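Local coordinates for protein lantibiotic dehydratase (Microbispora corallina, PDB 5EHK) that probably dehydrates serine and threonine residues of the NAI-107 precursor peptide, using glutamyl-tRNA to activate their hydroxyl groups, at residues A568-I573 with N647-L652; R870-R875 with F922-F927. All coordinates share one frame; numbering follows the deposited sequence.

Interaction 1 of 2, residues A568-I573 with N647-L652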
ATOM      1  N   ALA A 568      10.013  33.845  -8.944  1.00 11.76           N
ATOM      2  CA  ALA A 568      11.368  33.751  -8.422  1.00 12.82           C
ATOM      3  C   ALA A 568      12.040  32.505  -8.963  1.00 14.27           C
ATOM      4  O   ALA A 568      11.367  31.611  -9.476  1.00 13.79           O
ATOM      5  CB  ALA A 568      11.364  33.748  -6.910  1.00 10.21           C
ATOM      6  N   ASP A 569      13.363  32.460  -8.855  1.00 12.31           N
ATOM      7  CA  ASP A 569      14.149  31.307  -9.265  1.00 12.37           C
ATOM      8  C   ASP A 569      14.873  30.778  -8.036  1.00 17.35           C
ATOM      9  O   ASP A 569      15.378  31.560  -7.216  1.00 13.46           O
ATOM     10  CB  ASP A 569      15.166  31.710 -10.340  1.00 13.39           C
ATOM     11  CG  ASP A 569      14.499  32.385 -11.548  1.00 20.59           C
ATOM     12  OD1 ASP A 569      13.611  31.736 -12.147  1.00 21.22           O
ATOM     13  OD2 ASP A 569      14.806  33.572 -11.867  1.00 17.38           O
ATOM     14  N   VAL A 570      14.874  29.452  -7.878  1.00 19.96           N
ATOM     15  CA  VAL A 570      15.558  28.814  -6.757  1.00 12.41           C
ATOM     16  C   VAL A 570      16.911  28.418  -7.285  1.00 12.49           C
ATOM     17  O   VAL A 570      16.996  27.906  -8.384  1.00 18.00           O
ATOM     18  CB  VAL A 570      14.774  27.596  -6.205  1.00 11.97           C
ATOM     19  CG1 VAL A 570      13.942  26.953  -7.283  1.00 10.07           C
ATOM     20  CG2 VAL A 570      15.709  26.575  -5.562  1.00 12.32           C
ATOM     21  N   ALA A 571      17.965  28.685  -6.523  1.00 11.70           N
ATOM     22  CA  ALA A 571      19.313  28.247  -6.882  1.00 14.45           C
ATOM     23  C   ALA A 571      19.897  27.436  -5.728  1.00 14.71           C
ATOM     24  O   ALA A 571      19.853  27.873  -4.571  1.00 17.56           O
ATOM     25  CB  ALA A 571      20.210  29.468  -7.193  1.00 14.08           C
ATOM     26  N   PHE A 572      20.416  26.252  -6.011  1.00 11.37           N
ATOM     27  CA  PHE A 572      20.969  25.428  -4.930  1.00 13.96           C
ATOM     28  C   PHE A 572      22.280  24.724  -5.307  1.00 18.00           C
ATOM     29  O   PHE A 572      22.571  24.503  -6.487  1.00 16.28           O
ATOM     30  CB  PHE A 572      19.953  24.373  -4.516  1.00 12.74           C
ATOM     31  CG  PHE A 572      19.663  23.390  -5.593  1.00 12.22           C
ATOM     32  CD1 PHE A 572      20.497  22.305  -5.802  1.00 13.62           C
ATOM     33  CD2 PHE A 572      18.572  23.565  -6.422  1.00  9.16           C
ATOM     34  CE1 PHE A 572      20.247  21.411  -6.818  1.00 12.56           C
ATOM     35  CE2 PHE A 572      18.305  22.680  -7.432  1.00  9.33           C
ATOM     36  CZ  PHE A 572      19.140  21.595  -7.634  1.00 12.11           C
ATOM     37  N   ILE A 573      23.054  24.324  -4.308  1.00 16.32           N
ATOM     38  CA  ILE A 573      24.241  23.541  -4.603  1.00 17.47           C
ATOM     39  C   ILE A 573      23.875  22.073  -4.804  1.00 16.40           C
ATOM     40  O   ILE A 573      23.262  21.455  -3.948  1.00 17.17           O
ATOM     41  CB  ILE A 573      25.334  23.702  -3.523  1.00 22.55           C
ATOM     42  CG1 ILE A 573      26.607  22.979  -3.974  1.00 26.72           C
ATOM     43  CG2 ILE A 573      24.851  23.188  -2.175  1.00 18.69           C
ATOM     44  CD1 ILE A 573      27.230  23.569  -5.232  1.00 20.10           C
ATOM     45  N   ASN A 647      16.426  19.515   0.578  1.00 11.68           N
ATOM     46  CA  ASN A 647      14.963  19.496   0.687  1.00 12.19           C
ATOM     47  C   ASN A 647      14.211  20.822   0.496  1.00 11.56           C
ATOM     48  O   ASN A 647      13.233  20.869  -0.254  1.00 12.40           O
ATOM     49  CB  ASN A 647      14.493  18.791   1.967  1.00 12.91           C
ATOM     50  CG  ASN A 647      14.779  17.308   1.952  1.00 15.78           C
ATOM     51  OD1 ASN A 647      15.076  16.729   0.901  1.00 15.90           O
ATOM     52  ND2 ASN A 647      14.697  16.677   3.122  1.00 17.68           N
ATOM     53  N   PRO A 648      14.661  21.900   1.142  1.00  8.76           N
ATOM     54  CA  PRO A 648      13.865  23.114   0.954  1.00  9.70           C
ATOM     55  C   PRO A 648      13.846  23.565  -0.500  1.00  8.66           C
ATOM     56  O   PRO A 648      12.808  24.017  -0.999  1.00  7.89           O
ATOM     57  CB  PRO A 648      14.590  24.148   1.826  1.00 10.01           C
ATOM     58  CG  PRO A 648      15.318  23.330   2.843  1.00 13.83           C
ATOM     59  CD  PRO A 648      15.725  22.075   2.141  1.00 10.75           C
ATOM     60  N   ALA A 649      14.988  23.422  -1.160  1.00  7.57           N
ATOM     61  CA  ALA A 649      15.122  23.763  -2.562  1.00  8.34           C
ATOM     62  C   ALA A 649      14.151  22.925  -3.361  1.00  8.64           C
ATOM     63  O   ALA A 649      13.433  23.441  -4.220  1.00  7.13           O
ATOM     64  CB  ALA A 649      16.553  23.508  -3.041  1.00 12.06           C
ATOM     65  N   ARG A 650      14.145  21.621  -3.093  1.00  9.91           N
ATOM     66  CA  ARG A 650      13.251  20.740  -3.821  1.00  7.45           C
ATOM     67  C   ARG A 650      11.777  21.066  -3.529  1.00  8.69           C
ATOM     68  O   ARG A 650      10.918  20.943  -4.413  1.00  9.62           O
ATOM     69  CB  ARG A 650      13.553  19.272  -3.547  1.00  8.93           C
ATOM     70  CG  ARG A 650      12.492  18.378  -4.181  1.00  9.65           C
ATOM     71  CD  ARG A 650      12.723  16.905  -4.038  1.00  9.72           C
ATOM     72  NE  ARG A 650      11.569  16.229  -4.593  1.00 11.19           N
ATOM     73  CZ  ARG A 650      11.310  14.939  -4.490  1.00  7.28           C
ATOM     74  NH1 ARG A 650      12.119  14.134  -3.823  1.00  7.37           N
ATOM     75  NH2 ARG A 650      10.205  14.482  -5.038  1.00  6.16           N
ATOM     76  N   LEU A 651      11.477  21.498  -2.305  1.00  6.59           N
ATOM     77  CA  LEU A 651      10.101  21.833  -1.969  1.00  7.33           C
ATOM     78  C   LEU A 651       9.696  23.082  -2.759  1.00  7.99           C
ATOM     79  O   LEU A 651       8.571  23.157  -3.282  1.00  6.30           O
ATOM     80  CB  LEU A 651       9.899  22.020  -0.446  1.00  5.24           C
ATOM     81  CG  LEU A 651       8.458  22.294   0.024  1.00  4.52           C
ATOM     82  CD1 LEU A 651       7.536  21.183  -0.372  1.00  5.45           C
ATOM     83  CD2 LEU A 651       8.323  22.506   1.514  1.00  5.86           C
ATOM     84  N   LEU A 652      10.624  24.039  -2.871  1.00  4.78           N
ATOM     85  CA  LEU A 652      10.360  25.258  -3.614  1.00  5.21           C
ATOM     86  C   LEU A 652      10.070  24.906  -5.058  1.00  6.75           C
ATOM     87  O   LEU A 652       9.109  25.401  -5.666  1.00  7.32           O
ATOM     88  CB  LEU A 652      11.523  26.231  -3.518  1.00  7.24           C
ATOM     89  CG  LEU A 652      11.747  26.867  -2.143  1.00 11.00           C
ATOM     90  CD1 LEU A 652      13.117  27.531  -2.085  1.00  6.33           C
ATOM     91  CD2 LEU A 652      10.595  27.851  -1.758  1.00  7.76           C
TER

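Interaction 2 of 2, residues R870-R875 with F922-F927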
ATOM      1  N   ARG A 870     -11.178  13.129  28.323  1.00 16.00           N
ATOM      2  CA  ARG A 870     -10.402  14.218  28.938  1.00 19.84           C
ATOM      3  C   ARG A 870     -10.948  14.759  30.259  1.00 16.04           C
ATOM      4  O   ARG A 870     -12.120  15.042  30.356  1.00 16.83           O
ATOM      5  CB  ARG A 870     -10.238  15.396  27.997  1.00 16.92           C
ATOM      6  CG  ARG A 870      -9.139  16.249  28.564  1.00 27.05           C
ATOM      7  CD  ARG A 870      -9.010  17.614  27.964  1.00 37.28           C
ATOM      8  NE  ARG A 870     -10.215  18.441  27.986  1.00 36.68           N
ATOM      9  CZ  ARG A 870     -10.822  18.865  29.084  1.00 33.58           C
ATOM     10  NH1 ARG A 870     -10.362  18.519  30.278  1.00 32.25           N
ATOM     11  NH2 ARG A 870     -11.894  19.632  28.983  1.00 37.93           N
ATOM     12  N   PHE A 871     -10.088  14.934  31.259  1.00 17.03           N
ATOM     13  CA  PHE A 871     -10.508  15.570  32.513  1.00 16.46           C
ATOM     14  C   PHE A 871      -9.710  16.835  32.719  1.00 21.48           C
ATOM     15  O   PHE A 871      -8.533  16.892  32.362  1.00 23.83           O
ATOM     16  CB  PHE A 871     -10.269  14.676  33.721  1.00 14.51           C
ATOM     17  CG  PHE A 871     -10.930  13.335  33.632  1.00 18.78           C
ATOM     18  CD1 PHE A 871     -12.166  13.121  34.206  1.00 13.52           C
ATOM     19  CD2 PHE A 871     -10.288  12.272  33.004  1.00 16.21           C
ATOM     20  CE1 PHE A 871     -12.770  11.885  34.143  1.00 14.54           C
ATOM     21  CE2 PHE A 871     -10.882  11.046  32.936  1.00 16.57           C
ATOM     22  CZ  PHE A 871     -12.138  10.848  33.506  1.00 18.25           C
ATOM     23  N   ARG A 872     -10.347  17.849  33.294  1.00 19.58           N
ATOM     24  CA  ARG A 872      -9.643  19.062  33.676  1.00 19.07           C
ATOM     25  C   ARG A 872      -9.719  19.238  35.185  1.00 19.21           C
ATOM     26  O   ARG A 872     -10.757  19.002  35.808  1.00 16.16           O
ATOM     27  CB  ARG A 872     -10.206  20.281  32.958  1.00 19.72           C
ATOM     28  CG  ARG A 872      -9.461  21.565  33.283  1.00 29.24           C
ATOM     29  CD  ARG A 872     -10.013  22.782  32.537  1.00 26.01           C
ATOM     30  NE  ARG A 872     -11.207  23.337  33.164  1.00 25.34           N
ATOM     31  CZ  ARG A 872     -11.878  24.362  32.660  1.00 25.62           C
ATOM     32  NH1 ARG A 872     -11.447  24.926  31.540  1.00 30.11           N
ATOM     33  NH2 ARG A 872     -12.956  24.830  33.274  1.00 20.24           N
ATOM     34  N   GLY A 873      -8.599  19.629  35.776  1.00 24.11           N
ATOM     35  CA  GLY A 873      -8.559  19.844  37.207  1.00 27.23           C
ATOM     36  C   GLY A 873      -7.225  20.351  37.695  1.00 30.15           C
ATOM     37  O   GLY A 873      -6.301  20.622  36.925  1.00 37.67           O
ATOM     38  N   GLU A 874      -7.145  20.494  39.004  1.00 31.85           N
ATOM     39  CA  GLU A 874      -5.922  20.878  39.672  1.00 32.49           C
ATOM     40  C   GLU A 874      -4.889  19.755  39.608  1.00 36.80           C
ATOM     41  O   GLU A 874      -5.209  18.593  39.862  1.00 36.51           O
ATOM     42  CB  GLU A 874      -6.250  21.257  41.114  1.00 38.23           C
ATOM     43  CG  GLU A 874      -7.449  22.197  41.174  1.00 48.33           C
ATOM     44  CD  GLU A 874      -7.610  22.904  42.511  1.00 61.17           C
ATOM     45  OE1 GLU A 874      -7.721  22.206  43.553  1.00 54.29           O
ATOM     46  OE2 GLU A 874      -7.635  24.164  42.501  1.00 50.81           O
ATOM     47  N   ARG A 875      -3.667  20.114  39.219  1.00 40.40           N
ATOM     48  CA  ARG A 875      -2.550  19.176  39.074  1.00 31.60           C
ATOM     49  C   ARG A 875      -2.440  18.075  40.137  1.00 39.19           C
ATOM     50  O   ARG A 875      -2.414  16.894  39.786  1.00 37.73           O
ATOM     51  CB  ARG A 875      -1.231  19.937  38.944  1.00 40.15           C
ATOM     52  CG  ARG A 875      -1.282  21.030  37.881  1.00 52.42           C
ATOM     53  CD  ARG A 875       0.027  21.789  37.725  1.00 59.37           C
ATOM     54  NE  ARG A 875       0.050  22.583  36.493  1.00 64.99           N
ATOM     55  CZ  ARG A 875       1.001  23.462  36.185  1.00 75.19           C
ATOM     56  NH1 ARG A 875       2.008  23.672  37.024  1.00 87.84           N
ATOM     57  NH2 ARG A 875       0.944  24.138  35.044  1.00 58.30           N
ATOM     58  N   PHE A 922     -17.219  28.135  27.212  1.00 21.06           N
ATOM     59  CA  PHE A 922     -18.470  27.706  26.594  1.00 24.46           C
ATOM     60  C   PHE A 922     -18.252  26.434  25.770  1.00 23.95           C
ATOM     61  O   PHE A 922     -19.111  25.550  25.722  1.00 20.12           O
ATOM     62  CB  PHE A 922     -19.058  28.822  25.727  1.00 24.51           C
ATOM     63  CG  PHE A 922     -19.349  30.087  26.485  1.00 26.06           C
ATOM     64  CD1 PHE A 922     -20.529  30.221  27.211  1.00 23.28           C
ATOM     65  CD2 PHE A 922     -18.441  31.147  26.482  1.00 26.86           C
ATOM     66  CE1 PHE A 922     -20.802  31.392  27.908  1.00 24.69           C
ATOM     67  CE2 PHE A 922     -18.712  32.320  27.196  1.00 26.08           C
ATOM     68  CZ  PHE A 922     -19.895  32.445  27.897  1.00 18.50           C
ATOM     69  N   THR A 923     -17.084  26.349  25.138  1.00 23.91           N
ATOM     70  CA  THR A 923     -16.727  25.165  24.383  1.00 20.00           C
ATOM     71  C   THR A 923     -16.554  23.953  25.296  1.00 20.37           C
ATOM     72  O   THR A 923     -17.125  22.901  25.032  1.00 20.80           O
ATOM     73  CB  THR A 923     -15.464  25.381  23.536  1.00 21.79           C
ATOM     74  OG1 THR A 923     -15.654  26.509  22.670  1.00 23.20           O
ATOM     75  CG2 THR A 923     -15.153  24.126  22.695  1.00 16.84           C
ATOM     76  N   GLU A 924     -15.781  24.087  26.368  1.00 19.75           N
ATOM     77  CA  GLU A 924     -15.578  22.954  27.266  1.00 19.57           C
ATOM     78  C   GLU A 924     -16.904  22.467  27.806  1.00 17.81           C
ATOM     79  O   GLU A 924     -17.156  21.270  27.940  1.00 16.32           O
ATOM     80  CB  GLU A 924     -14.642  23.309  28.420  1.00 19.85           C
ATOM     81  CG  GLU A 924     -13.216  23.637  27.970  1.00 24.16           C
ATOM     82  CD  GLU A 924     -12.493  22.447  27.369  1.00 29.48           C
ATOM     83  OE1 GLU A 924     -12.795  21.316  27.783  1.00 33.69           O
ATOM     84  OE2 GLU A 924     -11.617  22.633  26.490  1.00 30.34           O
ATOM     85  N   THR A 925     -17.774  23.408  28.100  1.00 20.40           N
ATOM     86  CA  THR A 925     -19.057  23.044  28.662  1.00 20.46           C
ATOM     87  C   THR A 925     -19.935  22.304  27.673  1.00 19.99           C
ATOM     88  O   THR A 925     -20.504  21.244  28.001  1.00 17.38           O
ATOM     89  CB  THR A 925     -19.746  24.258  29.250  1.00 23.40           C
ATOM     90  OG1 THR A 925     -19.054  24.617  30.452  1.00 39.67           O
ATOM     91  CG2 THR A 925     -21.185  23.947  29.615  1.00 35.12           C
ATOM     92  N   ALA A 926     -20.012  22.833  26.458  1.00 13.15           N
ATOM     93  CA  ALA A 926     -20.727  22.126  25.414  1.00 16.35           C
ATOM     94  C   ALA A 926     -20.221  20.673  25.287  1.00 16.31           C
ATOM     95  O   ALA A 926     -21.012  19.727  25.326  1.00 13.66           O
ATOM     96  CB  ALA A 926     -20.616  22.865  24.102  1.00 16.03           C
ATOM     97  N   PHE A 927     -18.901  20.510  25.191  1.00 16.64           N
ATOM     98  CA  PHE A 927     -18.286  19.191  25.097  1.00 12.45           C
ATOM     99  C   PHE A 927     -18.638  18.314  26.296  1.00 12.99           C
ATOM    100  O   PHE A 927     -18.989  17.154  26.120  1.00 12.09           O
ATOM    101  CB  PHE A 927     -16.767  19.302  24.989  1.00 13.43           C
ATOM    102  CG  PHE A 927     -16.284  19.842  23.683  1.00 17.48           C
ATOM    103  CD1 PHE A 927     -17.172  20.187  22.678  1.00 18.14           C
ATOM    104  CD2 PHE A 927     -14.932  19.983  23.446  1.00 19.80           C
ATOM    105  CE1 PHE A 927     -16.721  20.680  21.464  1.00 15.93           C
ATOM    106  CE2 PHE A 927     -14.486  20.474  22.236  1.00 24.09           C
ATOM    107  CZ  PHE A 927     -15.386  20.823  21.247  1.00 19.15           C
TER

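Interaction 1 of 2, residues A568-I573 with N647-L652
The Phe572 ring receives the methyl of Ala649 at a slant, beside the bond that joins the ring to the chain. Ala649 CB is 4.0 Å from Phe572 CG, and Phe572 CD2 is 3.9 Å from Ala649 CB. Phe572 CB comes slightly nearer to Ala649 CB, at 3.8 Å. The first torsion of Phe572 places CG between the backbone N and the carbonyl carbon (chi1 65°), which leaves CB, CG and CD2 against Ala649. The rest of the ring extends past the methyl. Two residues earlier, Val570 points the same way and turns its CG2 branch to Ala649 CB, 4.1 Å off. Val570 CB also lies 4.4 Å from Leu652 CB. Ala649 therefore sits against both strand side chains, while Leu652 borders Val570 and also reaches Ile593 on strand 591-595. The contact is purely apolar and buried. Nearby, Asn647 bonds to Trp443 N and Pro444 O at the start of the helix, and Asp569 bonds to Ser587 and Ser589. The strand and helix axes run close to antiparallel, at 153°, with a closest approach of 8.8 Å. Strand 566-572 lies between the parallel strands 629-634 and 591-595 of a mixed sheet. Helix 647-656 on its face makes this ordinary alpha/beta layer packing, within the N-terminal lantibiotic dehydratase family region.

Interaction 2 of 2, residues R870-R875 with F922-F927
Arg870 and Arg872, at the end of strand 864-872, face Glu924 on helix 920-942 across a wide backbone gap, with CA of Arg872 and CA of Glu924 9.6 Å apart. Long side chains bridge it. Arg870 starts extended, with CG anti to the backbone N, and then bends at chi3 (55°), which brings its guanidinium round to Glu924. The two side chains cross at about a right angle. Glu924 OE1 meets the guanidinium at its edge, beside NH2, in a salt bridge. These two atoms are modelled too close together, so the placement of both is less certain and the details of the bridge are doubtful. The other carboxylate oxygen, OE2, is hydrogen-bonded to Tyr911 OH, which gives the carboxylate a second partner. The strand is an inner one of a four-stranded antiparallel sheet, and the helix packs beside that sheet in the C-terminal family region, which in related dehydratases carries out glutamate elimination. Arg872 also bends at chi3, but its NH1 comes only to the aliphatic part of Glu924, 4.2 Å from Glu924 CG. Its salt bridges go to Asp852 through NH2 and to Glu921 through NH1, so it ties the strand to the preceding turn of the same helix. One turn further along, the CB of Phe927 points toward the strand without touching it, and its ring makes edge-to-face contacts with Phe855 and Tyr914.

How the interactions relate
From the N terminus, strand 566-572 comes first. The chain then builds five more strands of the same sheet, from 591-595 to 629-634, before helix 647-656 returns to it, and interaction 1 closes this loop of 73 residues. The chain runs on through further strands and helices to strand 864-872. Interaction 2 then closes a shorter loop of 46 residues, which holds helix 875-895 and strand 902-905 and ends on helix 920-942. The two loops follow in series; they neither nest nor cross. The centres of interactions 1 and 2 are about 45 Å apart, and the nearest atoms of interactions 1 and 2 about 31 Å apart. Each ties a helix to a sheet within its own family region; the two interactions do not touch each other.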